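PDB 2JAF: halorhodopsin from Halobacterium salinarum, which pumps chloride ions across the haloarchaeal membrane, driven by light absorbed by its retinal chromophore. Local coordinates for residues 212-217 / 232-237; 83-88 / 104-109; 26-31 / 224-229. The protein carries 2 engineered substitutions. All coordinates share one frame; numbering follows the deposited sequence.

Interaction 1: 212-217 / 232-237; sequences IVWAVG and WAYSVL
Val-213 and Tyr-234 form the heart of an apolar helix-helix contact, a CH-pi packing between two consecutive antiparallel transmembrane helices of the retinal protein fold. Helix 193-216 is in its last turn here, and helix 227-255 is near its start. The axes of the two short segments run 177° apart in direction and approach to 10.4 Å. No hydrogen bond joins them.

Val-213 does most of the touching, and its two methyls have separate tasks. Val-213 CG1 lies anti to the backbone N (chi1 170°) and sits over the centre of the Tyr-234 ring, 3.6 Å from the ring centroid and 14° off the normal. The other methyl takes the aliphatic side. Val-213 CG2 lies 3.6 Å from Ala-233 CB and meets Leu-237 CD1 tip to tip at 3.9 Å. The small Ala-233 is also where the backbones come nearest, with the CA atoms of Val-213 and Ala-233 6.8 Å apart.

Beyond the valine, the Tyr-234 side chain runs beside that of Trp-214, both pointing the same way. Tyr-234 OH lies at the edge of the indole, near its plane, 3.4 Å from Trp-214 CD1, and it also touches Trp-214 CA. Trp-214 belongs to the retinal pocket and touches the chromophore, which places Tyr-234 in the second shell.

Around the contact, Trp-214 packs edge-to-face with Trp-162 of helix 158-180. Tyr-234 rests against Arg-108 and Tyr-109 of helix 106-127. Tyr-210, further back on helix 193-216, packs on both Tyr-234 and Leu-237.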
ATOM      1  N   ILE A 212      -1.916 -11.094  22.202  1.00 19.16           N
ATOM      2  CA  ILE A 212      -2.371 -11.891  23.338  1.00 19.49           C
ATOM      3  C   ILE A 212      -3.857 -12.174  23.156  1.00 19.80           C
ATOM      4  O   ILE A 212      -4.313 -13.299  23.352  1.00 20.37           O
ATOM      5  CB  ILE A 212      -2.139 -11.148  24.674  1.00 20.15           C
ATOM      6  CG1 ILE A 212      -0.636 -11.051  24.938  1.00 22.16           C
ATOM      7  CG2 ILE A 212      -2.841 -11.873  25.820  1.00 19.19           C
ATOM      8  CD1 ILE A 212      -0.269 -10.307  26.212  1.00 23.44           C
ATOM      9  N   VAL A 213      -4.613 -11.146  22.778  1.00 18.51           N
ATOM     10  CA  VAL A 213      -6.044 -11.308  22.564  1.00 17.99           C
ATOM     11  C   VAL A 213      -6.274 -12.318  21.441  1.00 19.17           C
ATOM     12  O   VAL A 213      -7.135 -13.192  21.556  1.00 21.00           O
ATOM     13  CB  VAL A 213      -6.719  -9.968  22.173  1.00 17.51           C
ATOM     14  CG1 VAL A 213      -8.154 -10.219  21.722  1.00 18.35           C
ATOM     15  CG2 VAL A 213      -6.726  -9.012  23.367  1.00 15.56           C
ATOM     16  N   TRP A 214      -5.505 -12.200  20.362  1.00 19.77           N
ATOM     17  CA  TRP A 214      -5.662 -13.116  19.227  1.00 21.11           C
ATOM     18  C   TRP A 214      -5.431 -14.560  19.664  1.00 21.81           C
ATOM     19  O   TRP A 214      -6.221 -15.456  19.345  1.00 20.38           O
ATOM     20  CB  TRP A 214      -4.671 -12.780  18.111  1.00 22.65           C
ATOM     21  CG  TRP A 214      -5.042 -13.386  16.770  1.00 25.20           C
ATOM     22  CD1 TRP A 214      -5.795 -12.804  15.796  1.00 27.70           C
ATOM     23  CD2 TRP A 214      -4.696 -14.694  16.281  1.00 26.40           C
ATOM     24  NE1 TRP A 214      -5.939 -13.662  14.727  1.00 29.84           N
ATOM     25  CE2 TRP A 214      -5.275 -14.829  15.000  1.00 26.90           C
ATOM     26  CE3 TRP A 214      -3.954 -15.763  16.802  1.00 23.82           C
ATOM     27  CZ2 TRP A 214      -5.135 -15.993  14.228  1.00 27.33           C
ATOM     28  CZ3 TRP A 214      -3.815 -16.928  16.029  1.00 24.94           C
ATOM     29  CH2 TRP A 214      -4.403 -17.026  14.760  1.00 24.27           C
ATOM     30  N   ALA A 215      -4.343 -14.774  20.401  1.00 20.75           N
ATOM     31  CA  ALA A 215      -3.983 -16.103  20.885  1.00 21.30           C
ATOM     32  C   ALA A 215      -4.953 -16.679  21.913  1.00 23.35           C
ATOM     33  O   ALA A 215      -5.240 -17.874  21.894  1.00 22.80           O
ATOM     34  CB  ALA A 215      -2.572 -16.077  21.470  1.00 23.16           C
ATOM     35  N   VAL A 216      -5.440 -15.841  22.822  1.00 23.88           N
ATOM     36  CA  VAL A 216      -6.363 -16.307  23.853  1.00 25.53           C
ATOM     37  C   VAL A 216      -7.788 -16.463  23.322  1.00 25.46           C
ATOM     38  O   VAL A 216      -8.528 -17.357  23.757  1.00 24.84           O
ATOM     39  CB  VAL A 216      -6.356 -15.340  25.064  1.00 26.90           C
ATOM     40  CG1 VAL A 216      -7.429 -15.734  26.074  1.00 29.33           C
ATOM     41  CG2 VAL A 216      -4.986 -15.364  25.717  1.00 27.64           C
ATOM     42  N   GLY A 217      -8.151 -15.607  22.369  1.00 23.98           N
ATOM     43  CA  GLY A 217      -9.483 -15.631  21.784  1.00 24.14           C
ATOM     44  C   GLY A 217      -9.828 -16.775  20.844  1.00 23.57           C
ATOM     45  O   GLY A 217      -9.022 -17.665  20.580  1.00 22.53           O
ATOM     46  N   TRP A 232     -14.556  -6.979  22.536  1.00 22.45           N
ATOM     47  CA  TRP A 232     -14.395  -5.938  23.547  1.00 22.46           C
ATOM     48  C   TRP A 232     -12.932  -5.738  23.943  1.00 23.00           C
ATOM     49  O   TRP A 232     -12.507  -4.612  24.210  1.00 21.83           O
ATOM     50  CB  TRP A 232     -15.226  -6.249  24.806  1.00 23.24           C
ATOM     51  CG  TRP A 232     -16.564  -5.526  24.837  1.00 23.86           C
ATOM     52  CD1 TRP A 232     -17.799  -6.076  24.631  1.00 23.22           C
ATOM     53  CD2 TRP A 232     -16.781  -4.117  25.024  1.00 23.75           C
ATOM     54  NE1 TRP A 232     -18.767  -5.100  24.675  1.00 23.37           N
ATOM     55  CE2 TRP A 232     -18.170  -3.889  24.915  1.00 23.40           C
ATOM     56  CE3 TRP A 232     -15.933  -3.024  25.273  1.00 25.44           C
ATOM     57  CZ2 TRP A 232     -18.738  -2.610  25.041  1.00 25.29           C
ATOM     58  CZ3 TRP A 232     -16.498  -1.748  25.398  1.00 27.05           C
ATOM     59  CH2 TRP A 232     -17.889  -1.556  25.281  1.00 27.00           C
ATOM     60  N   ALA A 233     -12.156  -6.820  23.975  1.00 21.92           N
ATOM     61  CA  ALA A 233     -10.751  -6.708  24.350  1.00 22.64           C
ATOM     62  C   ALA A 233     -10.025  -5.808  23.350  1.00 22.92           C
ATOM     63  O   ALA A 233      -9.299  -4.890  23.741  1.00 23.44           O
ATOM     64  CB  ALA A 233     -10.099  -8.100  24.400  1.00 20.77           C
ATOM     65  N   TYR A 234     -10.225  -6.072  22.061  1.00 22.87           N
ATOM     66  CA  TYR A 234      -9.598  -5.268  21.010  1.00 21.97           C
ATOM     67  C   TYR A 234     -10.083  -3.813  21.092  1.00 21.99           C
ATOM     68  O   TYR A 234      -9.299  -2.873  20.928  1.00 21.22           O
ATOM     69  CB  TYR A 234      -9.951  -5.823  19.623  1.00 23.30           C
ATOM     70  CG  TYR A 234      -9.271  -7.122  19.224  1.00 20.28           C
ATOM     71  CD1 TYR A 234      -7.885  -7.251  19.253  1.00 21.71           C
ATOM     72  CD2 TYR A 234     -10.019  -8.196  18.726  1.00 22.21           C
ATOM     73  CE1 TYR A 234      -7.254  -8.409  18.790  1.00 22.80           C
ATOM     74  CE2 TYR A 234      -9.397  -9.356  18.259  1.00 22.19           C
ATOM     75  CZ  TYR A 234      -8.021  -9.456  18.291  1.00 23.28           C
ATOM     76  OH  TYR A 234      -7.399 -10.587  17.801  1.00 24.30           O
ATOM     77  N   SER A 235     -11.378  -3.631  21.332  1.00 21.68           N
ATOM     78  CA  SER A 235     -11.952  -2.294  21.426  1.00 20.63           C
ATOM     79  C   SER A 235     -11.334  -1.504  22.565  1.00 20.84           C
ATOM     80  O   SER A 235     -11.033  -0.325  22.408  1.00 21.17           O
ATOM     81  CB  SER A 235     -13.471  -2.368  21.601  1.00 21.50           C
ATOM     82  OG  SER A 235     -14.077  -2.837  20.406  1.00 24.13           O
ATOM     83  N   VAL A 236     -11.143  -2.145  23.713  1.00 20.23           N
ATOM     84  CA  VAL A 236     -10.525  -1.454  24.842  1.00 21.31           C
ATOM     85  C   VAL A 236      -9.074  -1.107  24.502  1.00 20.01           C
ATOM     86  O   VAL A 236      -8.586  -0.033  24.843  1.00 19.87           O
ATOM     87  CB  VAL A 236     -10.544  -2.314  26.121  1.00 21.83           C
ATOM     88  CG1 VAL A 236      -9.692  -1.660  27.206  1.00 22.58           C
ATOM     89  CG2 VAL A 236     -11.977  -2.478  26.607  1.00 21.49           C
ATOM     90  N   LEU A 237      -8.377  -2.020  23.835  1.00 21.73           N
ATOM     91  CA  LEU A 237      -6.991  -1.745  23.461  1.00 20.37           C
ATOM     92  C   LEU A 237      -6.949  -0.540  22.525  1.00 21.99           C
ATOM     93  O   LEU A 237      -6.088   0.334  22.661  1.00 21.63           O
ATOM     94  CB  LEU A 237      -6.360  -2.966  22.784  1.00 20.27           C
ATOM     95  CG  LEU A 237      -5.991  -4.102  23.744  1.00 20.09           C
ATOM     96  CD1 LEU A 237      -5.533  -5.309  22.948  1.00 19.75           C
ATOM     97  CD2 LEU A 237      -4.863  -3.627  24.695  1.00 19.10           C
TER

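Interaction 2: 83-88 / 104-109; sequences GLTVGM and SQWGRY. With PLM (palmitic acid), chain E.
Gly-87 and Ser-104 pair through two backbone hydrogen bonds, as an antiparallel hydrogen-bonded pair of the two-stranded sheet 87-90/101-104. This short hairpin lies in the linker between helices 58-82 and 106-127, and the contact closes that linker. Ser-104 N donates to Gly-87 O at 2.8 Å. Gly-87 N returns a longer bond of 3.2 Å to Ser-104 O. A third main-chain bond lies beyond the strands, at the start of helix 106-127: Gly-107 N donates to Thr-85 O at 2.9 Å.

The apolar part centres on Trp-106. Thr-85 CA lies over one face of its six-membered ring, 3.9 Å from the centroid, a CH-pi contact. The palmitic acid covers the opposite face, its C2 3.5 Å from Trp-106 NE1. Thr-85 CB presses on Gly-107 CA at 3.3 Å, tighter than usual. A side chain at Gly-107 would clash with Thr-85 OG1.

Among the polar side chains, Arg-108 NE donates to Gln-105 OE1 at 2.8 Å, with the oxygen in the guanidinium plane. Ser-104 OG turns to Glu-219.

Main-chain bonds thus hold the join, and the indole packed between Thr-85 and the fatty acid has a buried NE1 with no hydrogen-bond partner in the model.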
ATOM      1  N   GLY A  83     -20.933  -5.174   8.462  1.00 21.43           N
ATOM      2  CA  GLY A  83     -20.769  -6.556   8.045  1.00 22.36           C
ATOM      3  C   GLY A  83     -19.880  -6.681   6.817  1.00 21.51           C
ATOM      4  O   GLY A  83     -19.532  -7.785   6.404  1.00 22.11           O
ATOM      5  N   LEU A  84     -19.495  -5.550   6.230  1.00 22.02           N
ATOM      6  CA  LEU A  84     -18.647  -5.567   5.040  1.00 21.25           C
ATOM      7  C   LEU A  84     -17.341  -6.320   5.271  1.00 21.41           C
ATOM      8  O   LEU A  84     -16.920  -7.123   4.439  1.00 19.74           O
ATOM      9  CB  LEU A  84     -18.325  -4.134   4.591  1.00 21.48           C
ATOM     10  CG  LEU A  84     -17.348  -4.012   3.410  1.00 22.94           C
ATOM     11  CD1 LEU A  84     -18.018  -4.521   2.142  1.00 24.17           C
ATOM     12  CD2 LEU A  84     -16.920  -2.554   3.225  1.00 24.11           C
ATOM     13  N   THR A  85     -16.708  -6.069   6.414  1.00 22.22           N
ATOM     14  CA  THR A  85     -15.431  -6.699   6.721  1.00 21.94           C
ATOM     15  C   THR A  85     -15.482  -7.747   7.836  1.00 23.11           C
ATOM     16  O   THR A  85     -14.552  -7.867   8.638  1.00 22.66           O
ATOM     17  CB  THR A  85     -14.372  -5.622   7.059  1.00 21.99           C
ATOM     18  OG1 THR A  85     -14.850  -4.803   8.131  1.00 22.75           O
ATOM     19  CG2 THR A  85     -14.107  -4.739   5.846  1.00 22.57           C
ATOM     20  N   VAL A  86     -16.576  -8.502   7.876  1.00 23.54           N
ATOM     21  CA  VAL A  86     -16.756  -9.566   8.855  1.00 24.40           C
ATOM     22  C   VAL A  86     -17.147 -10.798   8.059  1.00 26.12           C
ATOM     23  O   VAL A  86     -17.906 -10.698   7.100  1.00 26.16           O
ATOM     24  CB  VAL A  86     -17.890  -9.256   9.860  1.00 27.16           C
ATOM     25  CG1 VAL A  86     -18.009 -10.391  10.874  1.00 25.88           C
ATOM     26  CG2 VAL A  86     -17.611  -7.950  10.577  1.00 26.80           C
ATOM     27  N   GLY A  87     -16.618 -11.956   8.439  1.00 26.53           N
ATOM     28  CA  GLY A  87     -16.949 -13.174   7.720  1.00 27.94           C
ATOM     29  C   GLY A  87     -16.897 -14.406   8.601  1.00 29.22           C
ATOM     30  O   GLY A  87     -16.406 -14.355   9.725  1.00 30.75           O
ATOM     31  N   MET A  88     -17.415 -15.517   8.091  1.00 28.18           N
ATOM     32  CA  MET A  88     -17.411 -16.764   8.841  1.00 29.17           C
ATOM     33  C   MET A  88     -16.290 -17.630   8.289  1.00 27.62           C
ATOM     34  O   MET A  88     -16.189 -17.830   7.077  1.00 27.92           O
ATOM     35  CB  MET A  88     -18.758 -17.482   8.700  1.00 31.77           C
ATOM     36  CG  MET A  88     -19.935 -16.740   9.319  1.00 35.11           C
ATOM     37  SD  MET A  88     -19.734 -16.370  11.078  1.00 39.76           S
ATOM     38  CE  MET A  88     -19.564 -17.996  11.771  1.00 42.18           C
ATOM     39  N   SER A 104     -15.161 -13.977  12.218  1.00 25.92           N
ATOM     40  CA  SER A 104     -13.856 -13.328  12.142  1.00 25.08           C
ATOM     41  C   SER A 104     -13.972 -11.856  11.761  1.00 23.94           C
ATOM     42  O   SER A 104     -14.413 -11.527  10.664  1.00 24.95           O
ATOM     43  CB  SER A 104     -12.971 -14.044  11.116  1.00 26.26           C
ATOM     44  OG  SER A 104     -11.742 -13.358  10.939  1.00 25.92           O
ATOM     45  N   GLN A 105     -13.579 -10.975  12.674  1.00 22.58           N
ATOM     46  CA  GLN A 105     -13.622  -9.538  12.418  1.00 23.54           C
ATOM     47  C   GLN A 105     -12.335  -9.197  11.680  1.00 23.43           C
ATOM     48  O   GLN A 105     -11.493  -8.450  12.181  1.00 23.31           O
ATOM     49  CB  GLN A 105     -13.694  -8.760  13.740  1.00 24.72           C
ATOM     50  CG  GLN A 105     -14.895  -9.112  14.615  1.00 25.59           C
ATOM     51  CD  GLN A 105     -14.990  -8.252  15.869  1.00 27.11           C
ATOM     52  OE1 GLN A 105     -14.000  -8.050  16.576  1.00 27.89           O
ATOM     53  NE2 GLN A 105     -16.188  -7.757  16.159  1.00 25.32           N
ATOM     54  N   TRP A 106     -12.185  -9.752  10.482  1.00 24.53           N
ATOM     55  CA  TRP A 106     -10.979  -9.532   9.695  1.00 23.56           C
ATOM     56  C   TRP A 106     -10.754  -8.091   9.259  1.00 22.98           C
ATOM     57  O   TRP A 106      -9.645  -7.724   8.865  1.00 22.08           O
ATOM     58  CB  TRP A 106     -10.942 -10.468   8.479  1.00 22.63           C
ATOM     59  CG  TRP A 106     -12.052 -10.308   7.490  1.00 24.99           C
ATOM     60  CD1 TRP A 106     -13.197 -11.055   7.411  1.00 25.83           C
ATOM     61  CD2 TRP A 106     -12.096  -9.390   6.393  1.00 24.97           C
ATOM     62  NE1 TRP A 106     -13.943 -10.661   6.330  1.00 25.25           N
ATOM     63  CE2 TRP A 106     -13.293  -9.640   5.686  1.00 25.80           C
ATOM     64  CE3 TRP A 106     -11.239  -8.379   5.936  1.00 26.49           C
ATOM     65  CZ2 TRP A 106     -13.655  -8.918   4.546  1.00 25.36           C
ATOM     66  CZ3 TRP A 106     -11.601  -7.660   4.803  1.00 25.96           C
ATOM     67  CH2 TRP A 106     -12.800  -7.935   4.121  1.00 27.87           C
ATOM     68  N   GLY A 107     -11.800  -7.274   9.332  1.00 23.00           N
ATOM     69  CA  GLY A 107     -11.646  -5.880   8.970  1.00 22.11           C
ATOM     70  C   GLY A 107     -10.718  -5.185   9.954  1.00 24.38           C
ATOM     71  O   GLY A 107     -10.095  -4.176   9.626  1.00 22.08           O
ATOM     72  N   ARG A 108     -10.616  -5.707  11.172  1.00 22.43           N
ATOM     73  CA  ARG A 108      -9.712  -5.080  12.135  1.00 23.16           C
ATOM     74  C   ARG A 108      -8.285  -5.217  11.622  1.00 23.38           C
ATOM     75  O   ARG A 108      -7.538  -4.241  11.542  1.00 25.32           O
ATOM     76  CB  ARG A 108      -9.807  -5.751  13.508  1.00 20.28           C
ATOM     77  CG  ARG A 108     -11.051  -5.448  14.321  1.00 22.63           C
ATOM     78  CD  ARG A 108     -10.931  -6.088  15.710  1.00 19.32           C
ATOM     79  NE  ARG A 108     -12.117  -5.923  16.543  1.00 20.82           N
ATOM     80  CZ  ARG A 108     -12.390  -4.846  17.280  1.00 19.85           C
ATOM     81  NH1 ARG A 108     -11.559  -3.805  17.296  1.00 19.02           N
ATOM     82  NH2 ARG A 108     -13.486  -4.823  18.018  1.00 19.23           N
ATOM     83  N   TYR A 109      -7.919  -6.442  11.257  1.00 24.67           N
ATOM     84  CA  TYR A 109      -6.576  -6.735  10.785  1.00 26.11           C
ATOM     85  C   TYR A 109      -6.241  -5.930   9.538  1.00 27.40           C
ATOM     86  O   TYR A 109      -5.132  -5.404   9.401  1.00 26.62           O
ATOM     87  CB  TYR A 109      -6.441  -8.250  10.540  1.00 28.72           C
ATOM     88  CG  TYR A 109      -7.145  -9.082  11.603  1.00 30.39           C
ATOM     89  CD1 TYR A 109      -7.139  -8.686  12.946  1.00 34.25           C
ATOM     90  CD2 TYR A 109      -7.843 -10.242  11.268  1.00 30.73           C
ATOM     91  CE1 TYR A 109      -7.814  -9.421  13.923  1.00 33.91           C
ATOM     92  CE2 TYR A 109      -8.522 -10.983  12.238  1.00 31.96           C
ATOM     93  CZ  TYR A 109      -8.504 -10.566  13.563  1.00 34.62           C
ATOM     94  OH  TYR A 109      -9.181 -11.287  14.523  1.00 36.17           O
TER
HETATM   95  C1  PLM E 701     -13.569 -13.517   3.508  1.00 64.98           C
HETATM   96  O1  PLM E 701     -14.752 -13.139   3.606  1.00 66.19           O
HETATM   97  O2  PLM E 701     -13.264 -14.700   3.239  1.00 65.91           O
HETATM   98  C2  PLM E 701     -12.478 -12.482   3.731  1.00 64.58           C
HETATM   99  C3  PLM E 701     -11.650 -12.024   2.533  1.00 63.45           C
HETATM  100  C4  PLM E 701     -10.671 -10.964   3.031  1.00 63.12           C
HETATM  101  C5  PLM E 701      -9.748 -10.370   1.983  1.00 63.30           C
HETATM  102  C6  PLM E 701     -10.382  -9.232   1.209  1.00 64.16           C
HETATM  103  C7  PLM E 701      -9.663  -7.908   1.401  1.00 64.16           C
HETATM  104  C8  PLM E 701     -10.321  -6.802   0.602  1.00 64.29           C
HETATM  105  C9  PLM E 701      -9.568  -5.495   0.794  1.00 63.79           C
HETATM  106  CA  PLM E 701     -10.188  -4.353   0.011  1.00 64.41           C
HETATM  107  CB  PLM E 701      -9.429  -3.036  -0.076  1.00 64.26           C
HETATM  108  CC  PLM E 701      -8.062  -3.092  -0.737  1.00 64.87           C
HETATM  109  CD  PLM E 701      -7.452  -1.706  -0.801  1.00 64.93           C
HETATM  110  CE  PLM E 701      -6.076  -1.754  -1.464  1.00 64.88           C
HETATM  111  CF  PLM E 701      -5.151  -0.819  -0.694  1.00 64.95           C
HETATM  112  CG  PLM E 701      -3.749  -0.819  -1.283  1.00 65.31           C

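Interaction 3: 26-31 / 224-229; sequences NALLSS and VQSVGA. Engineered in segment 224-229: Ala-229 (natural residue Val).
Leu-28 CG lies anti to the backbone N (chi1 -179°), against Gly-228. In Leu-29, where CG is also anti (chi1 -176°), chi2 of 62° brings CD1 to Gly-228 CA. Two helix N-termini meet here, each with its own N-cap: Asn-26 for helix 27-50 and Ser-226 for helix 227-255, in the seven-helix fold of the microbial rhodopsins.

Asn-26 OD1 accepts from Leu-29 N at 3.0 Å, the donor standing well above the amide plane. Ser-226 OG accepts from Ala-229 N, also at 3.0 Å. Ala-229 is an engineered residue, valine in the natural protein, and the cap uses its backbone.

Gly-228 lets the helices close to 4.0 Å between Leu-29 CA and Gly-228 CA. A CB on Gly-228 would be tight against Leu-28 CG. Leu-29 CD1 lies 3.9 Å from Gly-228 CA and also meets Val-227 CG2. Leu-28 CD2 passes near Ser-226 OG.

No direct hydrogen bond crosses, but a water bridges the two caps. An alanine in place of Ser-226 would probably leave Ala-229 N without its capping acceptor and the water without one of its three partners. That water accepts from Asn-26 ND2 and from Gly-228 N, and lies 2.9 Å from Ser-226 OG.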
ATOM      1  N   ASN A  26     -26.544  -9.811  19.247  1.00 35.88           N
ATOM      2  CA  ASN A  26     -25.622 -10.033  20.348  1.00 33.22           C
ATOM      3  C   ASN A  26     -25.235  -8.654  20.864  1.00 32.77           C
ATOM      4  O   ASN A  26     -24.359  -8.003  20.290  1.00 32.17           O
ATOM      5  CB  ASN A  26     -24.386 -10.759  19.812  1.00 32.56           C
ATOM      6  CG  ASN A  26     -23.395 -11.112  20.893  1.00 30.01           C
ATOM      7  OD1 ASN A  26     -23.332 -10.461  21.934  1.00 33.64           O
ATOM      8  ND2 ASN A  26     -22.592 -12.138  20.641  1.00 30.67           N
ATOM      9  N   ALA A  27     -25.887  -8.212  21.937  1.00 31.09           N
ATOM     10  CA  ALA A  27     -25.626  -6.891  22.505  1.00 31.75           C
ATOM     11  C   ALA A  27     -24.180  -6.707  22.943  1.00 31.35           C
ATOM     12  O   ALA A  27     -23.609  -5.628  22.780  1.00 30.90           O
ATOM     13  CB  ALA A  27     -26.562  -6.632  23.680  1.00 32.31           C
ATOM     14  N   LEU A  28     -23.592  -7.756  23.509  1.00 31.74           N
ATOM     15  CA  LEU A  28     -22.208  -7.688  23.958  1.00 30.56           C
ATOM     16  C   LEU A  28     -21.325  -7.342  22.762  1.00 29.60           C
ATOM     17  O   LEU A  28     -20.503  -6.430  22.821  1.00 30.35           O
ATOM     18  CB  LEU A  28     -21.781  -9.033  24.563  1.00 32.71           C
ATOM     19  CG  LEU A  28     -20.351  -9.147  25.104  1.00 33.87           C
ATOM     20  CD1 LEU A  28     -20.116  -8.097  26.183  1.00 33.62           C
ATOM     21  CD2 LEU A  28     -20.124 -10.546  25.665  1.00 35.08           C
ATOM     22  N   LEU A  29     -21.509  -8.073  21.671  1.00 27.90           N
ATOM     23  CA  LEU A  29     -20.742  -7.844  20.454  1.00 27.01           C
ATOM     24  C   LEU A  29     -21.028  -6.468  19.836  1.00 27.38           C
ATOM     25  O   LEU A  29     -20.107  -5.702  19.536  1.00 25.79           O
ATOM     26  CB  LEU A  29     -21.063  -8.944  19.438  1.00 26.41           C
ATOM     27  CG  LEU A  29     -20.312  -8.966  18.104  1.00 26.33           C
ATOM     28  CD1 LEU A  29     -18.804  -9.153  18.336  1.00 26.66           C
ATOM     29  CD2 LEU A  29     -20.862 -10.108  17.263  1.00 23.88           C
ATOM     30  N   SER A  30     -22.307  -6.157  19.645  1.00 27.15           N
ATOM     31  CA  SER A  30     -22.702  -4.884  19.052  1.00 26.80           C
ATOM     32  C   SER A  30     -22.163  -3.669  19.802  1.00 25.60           C
ATOM     33  O   SER A  30     -21.642  -2.738  19.187  1.00 24.46           O
ATOM     34  CB  SER A  30     -24.228  -4.789  18.975  1.00 27.68           C
ATOM     35  OG  SER A  30     -24.743  -5.798  18.130  1.00 32.42           O
ATOM     36  N   SER A  31     -22.289  -3.679  21.125  1.00 25.26           N
ATOM     37  CA  SER A  31     -21.823  -2.552  21.927  1.00 25.95           C
ATOM     38  C   SER A  31     -20.322  -2.289  21.794  1.00 24.48           C
ATOM     39  O   SER A  31     -19.893  -1.135  21.802  1.00 25.47           O
ATOM     40  CB  SER A  31     -22.198  -2.755  23.405  1.00 26.80           C
ATOM     41  OG  SER A  31     -21.729  -3.997  23.905  1.00 27.40           O
ATOM     42  N   VAL A 224     -10.921 -18.407  25.339  1.00 23.64           N
ATOM     43  CA  VAL A 224     -12.122 -17.593  25.495  1.00 23.90           C
ATOM     44  C   VAL A 224     -12.842 -17.810  24.165  1.00 26.59           C
ATOM     45  O   VAL A 224     -12.348 -17.403  23.116  1.00 27.37           O
ATOM     46  CB  VAL A 224     -11.803 -16.086  25.646  1.00 24.82           C
ATOM     47  CG1 VAL A 224     -13.056 -15.269  25.389  1.00 26.88           C
ATOM     48  CG2 VAL A 224     -11.296 -15.793  27.053  1.00 23.55           C
ATOM     49  N   GLN A 225     -13.997 -18.461  24.201  1.00 26.96           N
ATOM     50  CA  GLN A 225     -14.730 -18.745  22.975  1.00 28.80           C
ATOM     51  C   GLN A 225     -15.793 -17.723  22.593  1.00 28.82           C
ATOM     52  O   GLN A 225     -16.470 -17.887  21.580  1.00 32.62           O
ATOM     53  CB  GLN A 225     -15.355 -20.137  23.071  1.00 28.07           C
ATOM     54  CG  GLN A 225     -14.322 -21.245  22.940  1.00 31.75           C
ATOM     55  CD  GLN A 225     -14.908 -22.626  23.106  1.00 31.35           C
ATOM     56  OE1 GLN A 225     -16.102 -22.835  22.899  1.00 34.38           O
ATOM     57  NE2 GLN A 225     -14.063 -23.588  23.468  1.00 35.11           N
ATOM     58  N   SER A 226     -15.930 -16.669  23.392  1.00 28.12           N
ATOM     59  CA  SER A 226     -16.919 -15.629  23.122  1.00 27.96           C
ATOM     60  C   SER A 226     -16.391 -14.572  22.158  1.00 28.02           C
ATOM     61  O   SER A 226     -15.421 -13.876  22.460  1.00 28.55           O
ATOM     62  CB  SER A 226     -17.348 -14.960  24.432  1.00 26.44           C
ATOM     63  OG  SER A 226     -18.066 -13.759  24.192  1.00 27.98           O
ATOM     64  N   VAL A 227     -17.032 -14.455  20.996  1.00 27.18           N
ATOM     65  CA  VAL A 227     -16.626 -13.470  19.999  1.00 26.93           C
ATOM     66  C   VAL A 227     -16.902 -12.074  20.551  1.00 26.21           C
ATOM     67  O   VAL A 227     -16.157 -11.124  20.288  1.00 25.17           O
ATOM     68  CB  VAL A 227     -17.384 -13.679  18.659  1.00 29.88           C
ATOM     69  CG1 VAL A 227     -18.890 -13.517  18.866  1.00 28.42           C
ATOM     70  CG2 VAL A 227     -16.870 -12.698  17.611  1.00 31.48           C
ATOM     71  N   GLY A 228     -17.965 -11.955  21.336  1.00 24.37           N
ATOM     72  CA  GLY A 228     -18.290 -10.671  21.930  1.00 24.86           C
ATOM     73  C   GLY A 228     -17.194 -10.218  22.883  1.00 25.81           C
ATOM     74  O   GLY A 228     -16.848  -9.033  22.932  1.00 25.91           O
ATOM     75  N   ALA A 229     -16.642 -11.162  23.644  1.00 25.34           N
ATOM     76  CA  ALA A 229     -15.587 -10.848  24.600  1.00 25.53           C
ATOM     77  C   ALA A 229     -14.284 -10.481  23.890  1.00 26.06           C
ATOM     78  O   ALA A 229     -13.611  -9.521  24.269  1.00 27.36           O
ATOM     79  CB  ALA A 229     -15.361 -12.031  25.537  1.00 25.48           C
TER
HETATM   80  O   HOH W   1     -20.452 -13.621  22.582  1.00 18.49           O

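Overall arrangement
Interaction 2 is the buried contact of the three. Interactions 1 and 3 are partly buried, and the centre of interaction 3 lies about 20 Å from the centre of the chain, the farthest out. Interaction 3 uses the first turn of helix 227-255 and interaction 1 the residues after it. Trp-232 ties them by a probable hydrogen bond to Ser-31. Arg-108 joins interaction 2 to interaction 1 through a probable bond to Ser-235, while Gln-105 packs on Leu-29 of interaction 3. The chemistry changes with place: apolar side chains beside the retinal pocket, main-chain pairing with bound lipid where strand gives way to helix, and capping with water where two helices begin.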